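Local coordinates for protein betainyl-CoA thiolase (Pseudomonas putida, PDB 2HLJ) that is a hotdog-fold enzyme that probably acts on acyl-CoA thioesters such as betainyl-CoA, at residues Y28-F32 with L105-Q110. Residues are numbered along the deposited sequence; the frame is centred on the assembly and turned at random.
Sequences YLLIF and LAASEQ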
loop_
_atom_site.group_PDB
_atom_site.type_symbol
_atom_site.label_atom_id
_atom_site.label_comp_id
_atom_site.label_asym_id
_atom_site.label_seq_id
_atom_site.Cartn_x
_atom_site.Cartn_y
_atom_site.Cartn_z
ATOM N N TYR A 28 -1.938 5.891 4.672
ATOM C CA TYR A 28 -1.418 5.011 5.752
ATOM C C TYR A 28 -0.064 4.467 5.293
ATOM O O TYR A 28 0.918 4.513 6.038
ATOM C CB TYR A 28 -2.301 3.816 6.013
ATOM C CG TYR A 28 -3.665 3.977 6.642
ATOM C CD1 TYR A 28 -4.737 4.436 5.907
ATOM C CD2 TYR A 28 -3.912 3.523 7.949
ATOM C CE1 TYR A 28 -5.984 4.517 6.460
ATOM C CE2 TYR A 28 -5.172 3.584 8.511
ATOM C CZ TYR A 28 -6.217 4.083 7.753
ATOM O OH TYR A 28 -7.505 4.158 8.270
ATOM N N LEU A 29 -0.006 3.991 4.044
ATOM C CA LEU A 29 1.251 3.506 3.451
ATOM C C LEU A 29 2.319 4.585 3.290
ATOM O O LEU A 29 3.490 4.294 3.460
ATOM C CB LEU A 29 1.016 2.751 2.132
ATOM C CG LEU A 29 2.097 1.756 1.699
ATOM C CD1 LEU A 29 2.179 0.502 2.610
ATOM C CD2 LEU A 29 1.841 1.296 0.240
ATOM N N LEU A 30 1.934 5.833 2.997
ATOM C CA LEU A 30 2.891 6.926 2.985
ATOM C C LEU A 30 3.564 7.150 4.336
ATOM O O LEU A 30 4.798 7.338 4.414
ATOM C CB LEU A 30 2.245 8.245 2.489
ATOM C CG LEU A 30 3.239 9.383 2.331
ATOM C CD1 LEU A 30 4.341 9.025 1.343
ATOM C CD2 LEU A 30 2.559 10.709 1.934
ATOM N N ILE A 31 2.761 7.161 5.397
ATOM C CA ILE A 31 3.277 7.298 6.768
ATOM C C ILE A 31 4.243 6.163 7.062
ATOM O O ILE A 31 5.333 6.382 7.570
ATOM C CB ILE A 31 2.118 7.282 7.807
ATOM C CG1 ILE A 31 1.245 8.514 7.663
ATOM C CG2 ILE A 31 2.646 7.089 9.227
ATOM C CD1 ILE A 31 -0.114 8.329 8.286
ATOM N N PHE A 32 3.881 4.937 6.703
ATOM C CA PHE A 32 4.841 3.843 6.833
ATOM C C PHE A 32 6.127 3.995 5.978
ATOM O O PHE A 32 7.217 3.615 6.431
ATOM C CB PHE A 32 4.178 2.480 6.544
ATOM C CG PHE A 32 3.097 2.072 7.510
ATOM C CD1 PHE A 32 3.125 2.413 8.857
ATOM C CD2 PHE A 32 2.094 1.192 7.077
ATOM C CE1 PHE A 32 2.138 1.959 9.725
ATOM C CE2 PHE A 32 1.082 0.806 7.912
ATOM C CZ PHE A 32 1.113 1.147 9.249
ATOM N N LEU A 105 -4.148 0.525 14.549
ATOM C CA LEU A 105 -5.003 1.143 13.564
ATOM C C LEU A 105 -4.830 0.524 12.195
ATOM O O LEU A 105 -5.773 0.504 11.382
ATOM C CB LEU A 105 -4.665 2.636 13.475
ATOM C CG LEU A 105 -4.722 3.419 14.795
ATOM C CD1 LEU A 105 -4.333 4.855 14.584
ATOM C CD2 LEU A 105 -6.128 3.323 15.349
ATOM N N ALA A 106 -3.584 0.157 11.904
ATOM C CA ALA A 106 -3.190 -0.503 10.663
ATOM C C ALA A 106 -1.831 -1.138 10.885
ATOM O O ALA A 106 -1.114 -0.759 11.808
ATOM C CB ALA A 106 -3.080 0.506 9.539
ATOM N N ALA A 107 -1.493 -2.100 10.041
ATOM C CA ALA A 107 -0.196 -2.809 10.086
ATOM C C ALA A 107 0.222 -3.185 8.659
ATOM O O ALA A 107 -0.646 -3.412 7.785
ATOM C CB ALA A 107 -0.317 -4.044 10.981
ATOM N N SER A 108 1.527 -3.256 8.397
ATOM C CA SER A 108 2.014 -3.619 7.079
ATOM C C SER A 108 3.272 -4.419 7.180
ATOM O O SER A 108 4.212 -3.991 7.851
ATOM C CB SER A 108 2.340 -2.348 6.266
ATOM O OG SER A 108 2.720 -2.711 4.958
ATOM N N GLU A 109 3.298 -5.555 6.475
ATOM C CA GLU A 109 4.468 -6.392 6.323
ATOM C C GLU A 109 5.074 -6.046 4.983
ATOM O O GLU A 109 4.350 -5.980 4.002
ATOM C CB GLU A 109 4.025 -7.871 6.309
ATOM C CG GLU A 109 5.188 -8.851 6.349
ATOM C CD GLU A 109 4.769 -10.288 6.112
ATOM O OE1 GLU A 109 3.553 -10.537 5.897
ATOM O OE2 GLU A 109 5.658 -11.174 6.159
ATOM N N GLN A 110 6.388 -5.824 4.923
ATOM C CA GLN A 110 7.017 -5.406 3.695
ATOM C C GLN A 110 8.334 -6.069 3.497
ATOM O O GLN A 110 9.027 -6.395 4.465
ATOM C CB GLN A 110 7.285 -3.899 3.708
ATOM C CG GLN A 110 6.146 -3.114 4.306
ATOM C CD GLN A 110 6.223 -1.674 3.962
ATOM O OE1 GLN A 110 7.295 -1.151 3.677
ATOM N NE2 GLN A 110 5.089 -1.011 3.994
HETATM O O HOH W 1 5.294 1.627 2.904
#
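One turn of helix 25-43 packs on strand 104-114, the two short axes 9.7 Å apart and inclined at 60°. Tyr28 starts the contact: its ring meets the small side chain of Ala106, CD2 lying 3.5 Å from CB, while its hydroxyl is hydrogen-bonded to the backbone oxygen of His68. The CA-to-CB bond of Leu29 points sideways, yet its CD1 methyl comes within 3.6 Å of Gln110 NE2. Gln110 NE2 donates to Ser108 OG (3.1 Å) and also to a water, 2.9 Å from NE2, that lies 3.3 Å from Leu29 O and may link the two segments. Ser108 OG has a further partner in His63 O. One turn on from Tyr28, Phe32 has the largest buried area of the contact, 74 Å²: its CD2 meets Ser108 CB at 3.6 Å, and its ring edge faces Ala106 O, 3.9 Å from CZ. Ala106, Ser108 and Gln110 thus present one face of the strand to the helix, as expected where a hotdog sheet wraps its long central helix. Strands 89-98 and 57-66 flank this strand, and their Leu96 and Ile64 pack against both aromatic rings, while Leu29 meets Leu29 of the second subunit.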